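Local coordinates for protein pullulanase (Klebsiella oxytoca, PDB 2YOC) that hydrolyses the alpha-1,6-glucosidic linkages of pullulan and related branched alpha-glucans as a secreted starch-debranching enzyme, at residues Phe662-Gly668 and Tyr690-Trp696. Residues are numbered along the deposited sequence; the frame is centred on the assembly and turned at random.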
ATOM      1  N   PHE B 662       7.144   2.205  38.715  1.00 52.10           N
ATOM      2  CA  PHE B 662       8.480   2.563  38.261  1.00 51.16           C
ATOM      3  C   PHE B 662       8.552   2.855  36.797  1.00 52.87           C
ATOM      4  O   PHE B 662       8.005   2.094  36.013  1.00 53.21           O
ATOM      5  CB  PHE B 662       9.447   1.432  38.596  1.00 53.61           C
ATOM      6  CG  PHE B 662       9.590   1.182  40.080  1.00 55.64           C
ATOM      7  CD1 PHE B 662      10.397   2.005  40.868  1.00 58.54           C
ATOM      8  CD2 PHE B 662       8.922   0.129  40.688  1.00 57.86           C
ATOM      9  CE1 PHE B 662      10.533   1.773  42.235  1.00 59.55           C
ATOM     10  CE2 PHE B 662       9.052  -0.093  42.061  1.00 61.63           C
ATOM     11  CZ  PHE B 662       9.867   0.721  42.820  1.00 59.75           C
ATOM     12  N   ARG B 663       9.227   3.966  36.421  1.00 49.59           N
ATOM     13  CA  ARG B 663       9.487   4.399  35.033  1.00 47.74           C
ATOM     14  C   ARG B 663      10.978   4.266  34.746  1.00 50.76           C
ATOM     15  O   ARG B 663      11.814   4.971  35.332  1.00 46.46           O
ATOM     16  CB  ARG B 663       8.956   5.805  34.749  1.00 44.93           C
ATOM     17  CG  ARG B 663       9.343   6.399  33.396  1.00 56.62           C
ATOM     18  CD  ARG B 663      10.333   7.524  33.613  1.00 70.36           C
ATOM     19  NE  ARG B 663      10.610   8.374  32.456  1.00 86.23           N
ATOM     20  CZ  ARG B 663      11.837   8.689  32.045  1.00110.29           C
ATOM     21  NH1 ARG B 663      12.901   8.200  32.668  1.00 97.91           N
ATOM     22  NH2 ARG B 663      12.009   9.490  31.000  1.00106.01           N
ATOM     23  N   PHE B 664      11.298   3.332  33.862  1.00 50.66           N
ATOM     24  CA  PHE B 664      12.677   3.039  33.514  1.00 51.90           C
ATOM     25  C   PHE B 664      13.237   3.990  32.458  1.00 60.14           C
ATOM     26  O   PHE B 664      12.710   4.053  31.332  1.00 61.32           O
ATOM     27  CB  PHE B 664      12.799   1.591  33.051  1.00 52.86           C
ATOM     28  CG  PHE B 664      12.560   0.615  34.162  1.00 54.40           C
ATOM     29  CD1 PHE B 664      11.264   0.271  34.544  1.00 57.57           C
ATOM     30  CD2 PHE B 664      13.622   0.028  34.824  1.00 56.28           C
ATOM     31  CE1 PHE B 664      11.037  -0.631  35.582  1.00 57.66           C
ATOM     32  CE2 PHE B 664      13.396  -0.903  35.836  1.00 59.43           C
ATOM     33  CZ  PHE B 664      12.103  -1.216  36.216  1.00 57.42           C
ATOM     34  N   ASP B 665      14.307   4.721  32.813  1.00 55.92           N
ATOM     35  CA  ASP B 665      14.970   5.591  31.847  1.00 57.07           C
ATOM     36  C   ASP B 665      15.640   4.682  30.787  1.00 61.82           C
ATOM     37  O   ASP B 665      16.165   3.608  31.132  1.00 59.50           O
ATOM     38  CB  ASP B 665      16.000   6.528  32.527  1.00 59.78           C
ATOM     39  CG  ASP B 665      16.715   7.482  31.582  1.00 72.23           C
ATOM     40  OD1 ASP B 665      16.042   8.378  31.016  1.00 72.69           O
ATOM     41  OD2 ASP B 665      17.955   7.358  31.437  1.00 83.23           O
ATOM     42  N   LEU B 666      15.535   5.084  29.489  1.00 58.51           N
ATOM     43  CA  LEU B 666      16.091   4.380  28.321  1.00 56.08           C
ATOM     44  C   LEU B 666      16.007   2.855  28.450  1.00 57.47           C
ATOM     45  O   LEU B 666      17.014   2.147  28.303  1.00 59.86           O
ATOM     46  CB  LEU B 666      17.543   4.867  28.041  1.00 55.54           C
ATOM     47  CG  LEU B 666      17.690   6.311  27.524  1.00 57.41           C
ATOM     48  CD1 LEU B 666      19.134   6.813  27.686  1.00 56.49           C
ATOM     49  CD2 LEU B 666      17.176   6.449  26.076  1.00 56.22           C
HETATM   50  N   MSE B 667      14.803   2.366  28.772  1.00 49.66           N
HETATM   51  CA  MSE B 667      14.507   0.952  28.987  1.00 48.67           C
HETATM   52  C   MSE B 667      14.919   0.025  27.817  1.00 54.06           C
HETATM   53  O   MSE B 667      15.202  -1.151  28.045  1.00 54.21           O
HETATM   54  CB  MSE B 667      13.032   0.781  29.408  1.00 50.26           C
HETATM   55  CG  MSE B 667      12.650  -0.619  29.852  1.00 56.28           C
HETATM   56 SE   MSE B 667      10.792  -0.652  30.405  1.00 64.12          SE
HETATM   57  CE  MSE B 667       9.943  -0.130  28.823  1.00 60.33           C
ATOM     58  N   GLY B 668      15.009   0.570  26.606  1.00 51.55           N
ATOM     59  CA  GLY B 668      15.442  -0.168  25.419  1.00 51.69           C
ATOM     60  C   GLY B 668      16.839  -0.771  25.545  1.00 56.73           C
ATOM     61  O   GLY B 668      17.174  -1.734  24.842  1.00 55.30           O
ATOM     62  N   TYR B 690       3.252  -1.310  38.922  1.00 44.37           N
ATOM     63  CA  TYR B 690       3.277  -0.982  37.514  1.00 44.25           C
ATOM     64  C   TYR B 690       4.687  -0.647  37.050  1.00 50.52           C
ATOM     65  O   TYR B 690       5.413   0.055  37.741  1.00 47.28           O
ATOM     66  CB  TYR B 690       2.280   0.155  37.208  1.00 44.30           C
ATOM     67  CG  TYR B 690       2.090   0.432  35.737  1.00 44.00           C
ATOM     68  CD1 TYR B 690       1.592  -0.547  34.882  1.00 45.37           C
ATOM     69  CD2 TYR B 690       2.436   1.665  35.192  1.00 44.71           C
ATOM     70  CE1 TYR B 690       1.442  -0.304  33.521  1.00 46.55           C
ATOM     71  CE2 TYR B 690       2.263   1.930  33.835  1.00 44.84           C
ATOM     72  CZ  TYR B 690       1.755   0.947  33.006  1.00 51.52           C
ATOM     73  OH  TYR B 690       1.606   1.205  31.672  1.00 53.62           O
ATOM     74  N   PHE B 691       5.086  -1.211  35.894  1.00 51.76           N
ATOM     75  CA  PHE B 691       6.401  -0.946  35.270  1.00 52.00           C
ATOM     76  C   PHE B 691       6.139  -0.342  33.900  1.00 56.21           C
ATOM     77  O   PHE B 691       5.285  -0.825  33.152  1.00 56.42           O
ATOM     78  CB  PHE B 691       7.238  -2.244  35.081  1.00 53.21           C
ATOM     79  CG  PHE B 691       8.021  -2.818  36.245  1.00 54.35           C
ATOM     80  CD1 PHE B 691       7.649  -2.550  37.562  1.00 56.96           C
ATOM     81  CD2 PHE B 691       9.086  -3.691  36.023  1.00 55.12           C
ATOM     82  CE1 PHE B 691       8.362  -3.099  38.629  1.00 57.20           C
ATOM     83  CE2 PHE B 691       9.789  -4.248  37.086  1.00 57.36           C
ATOM     84  CZ  PHE B 691       9.418  -3.958  38.383  1.00 55.78           C
ATOM     85  N   PHE B 692       6.848   0.719  33.585  1.00 52.43           N
ATOM     86  CA  PHE B 692       6.803   1.358  32.284  1.00 51.78           C
ATOM     87  C   PHE B 692       8.116   2.093  32.094  1.00 53.90           C
ATOM     88  O   PHE B 692       8.905   2.171  33.046  1.00 50.52           O
ATOM     89  CB  PHE B 692       5.553   2.219  32.093  1.00 53.54           C
ATOM     90  CG  PHE B 692       5.532   3.520  32.843  1.00 56.19           C
ATOM     91  CD1 PHE B 692       5.381   3.541  34.223  1.00 60.45           C
ATOM     92  CD2 PHE B 692       5.589   4.730  32.167  1.00 58.74           C
ATOM     93  CE1 PHE B 692       5.341   4.750  34.913  1.00 61.75           C
ATOM     94  CE2 PHE B 692       5.547   5.937  32.860  1.00 61.71           C
ATOM     95  CZ  PHE B 692       5.425   5.940  34.227  1.00 60.03           C
ATOM     96  N   GLY B 693       8.408   2.487  30.861  1.00 51.47           N
ATOM     97  CA  GLY B 693       9.660   3.165  30.554  1.00 52.99           C
ATOM     98  C   GLY B 693       9.736   3.658  29.129  1.00 60.65           C
ATOM     99  O   GLY B 693       8.736   3.637  28.406  1.00 60.72           O
ATOM    100  N   GLU B 694      10.919   4.137  28.732  1.00 58.83           N
ATOM    101  CA  GLU B 694      11.174   4.628  27.387  1.00 58.96           C
ATOM    102  C   GLU B 694      11.716   3.437  26.623  1.00 62.96           C
ATOM    103  O   GLU B 694      12.887   3.090  26.765  1.00 62.93           O
ATOM    104  CB  GLU B 694      12.208   5.758  27.393  1.00 60.90           C
ATOM    105  CG  GLU B 694      11.862   6.961  28.256  1.00 71.71           C
ATOM    106  CD  GLU B 694      12.995   7.973  28.304  1.00 92.71           C
ATOM    107  OE1 GLU B 694      14.158   7.558  28.542  1.00 71.76           O
ATOM    108  OE2 GLU B 694      12.726   9.176  28.066  1.00 95.16           O
ATOM    109  N   GLY B 695      10.835   2.793  25.863  1.00 59.26           N
ATOM    110  CA  GLY B 695      11.157   1.623  25.068  1.00 57.41           C
ATOM    111  C   GLY B 695      11.557   1.958  23.651  1.00 59.63           C
ATOM    112  O   GLY B 695      11.152   1.235  22.756  1.00 59.21           O
ATOM    113  N   TRP B 696      12.389   3.015  23.428  1.00 56.31           N
ATOM    114  CA  TRP B 696      12.873   3.374  22.081  1.00 56.55           C
ATOM    115  C   TRP B 696      13.930   2.354  21.627  1.00 63.64           C
ATOM    116  O   TRP B 696      14.464   1.642  22.491  1.00 64.47           O
ATOM    117  CB  TRP B 696      13.521   4.779  22.046  1.00 54.99           C
ATOM    118  CG  TRP B 696      12.941   5.841  22.951  1.00 55.44           C
ATOM    119  CD1 TRP B 696      13.627   6.605  23.850  1.00 58.17           C
ATOM    120  CD2 TRP B 696      11.593   6.341  22.948  1.00 55.52           C
ATOM    121  NE1 TRP B 696      12.782   7.504  24.450  1.00 57.52           N
ATOM    122  CE2 TRP B 696      11.525   7.369  23.911  1.00 59.17           C
ATOM    123  CE3 TRP B 696      10.415   5.970  22.273  1.00 57.26           C
ATOM    124  CZ2 TRP B 696      10.335   8.054  24.197  1.00 58.98           C
ATOM    125  CZ3 TRP B 696       9.245   6.665  22.540  1.00 59.47           C
ATOM    126  CH2 TRP B 696       9.216   7.705  23.482  1.00 60.34           C
TER
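Y690 O accepts the amide of F662, opening the parallel pairing of strands 661-664 and 690-693, strands four and five of the (beta/alpha)8 (TIM) barrel, joined through helix 672-683 as a beta-alpha-beta unit. F691 faces the helical layer, where an aromatic suits the apolar surroundings: F664 CE1 comes over one face of its ring, 3.7 Å from F691 CD2, the two rings being inclined at 54°. F692 points to the barrel interior. Its amide bonds to F662 O, its O receives F664 N on a lone pair (2.8 Å), and its ring is roofed by R663 CB in a CH-pi contact, 3.8 Å from the ring centroid. At G693 the missing side chain leaves room for the selenomethionine M667, whose methyl CE lies 3.7 Å from G693 N. E694 N continues the ladder to F664 O, and its O takes G668 N. Long and two-oxygened, extended beyond CG (chi2 175°), E694 serves two partners: OE1 accepts L666 N through its anti lone pair, and OE2 makes a 3.0 Å salt bridge to R663 NH2 and another to K820. W696 meets L666 CD2 at its ring edge, an apolar contact. R663 NH1 pairs with D590 and, at longer range, D665, whose OD2 is hydrogen-bonded by N594. These partners would be expected to fix D665 and E694 side by side, just after strands four and five, consistent with the nucleophile and general acid/base of alpha-amylase-family barrels.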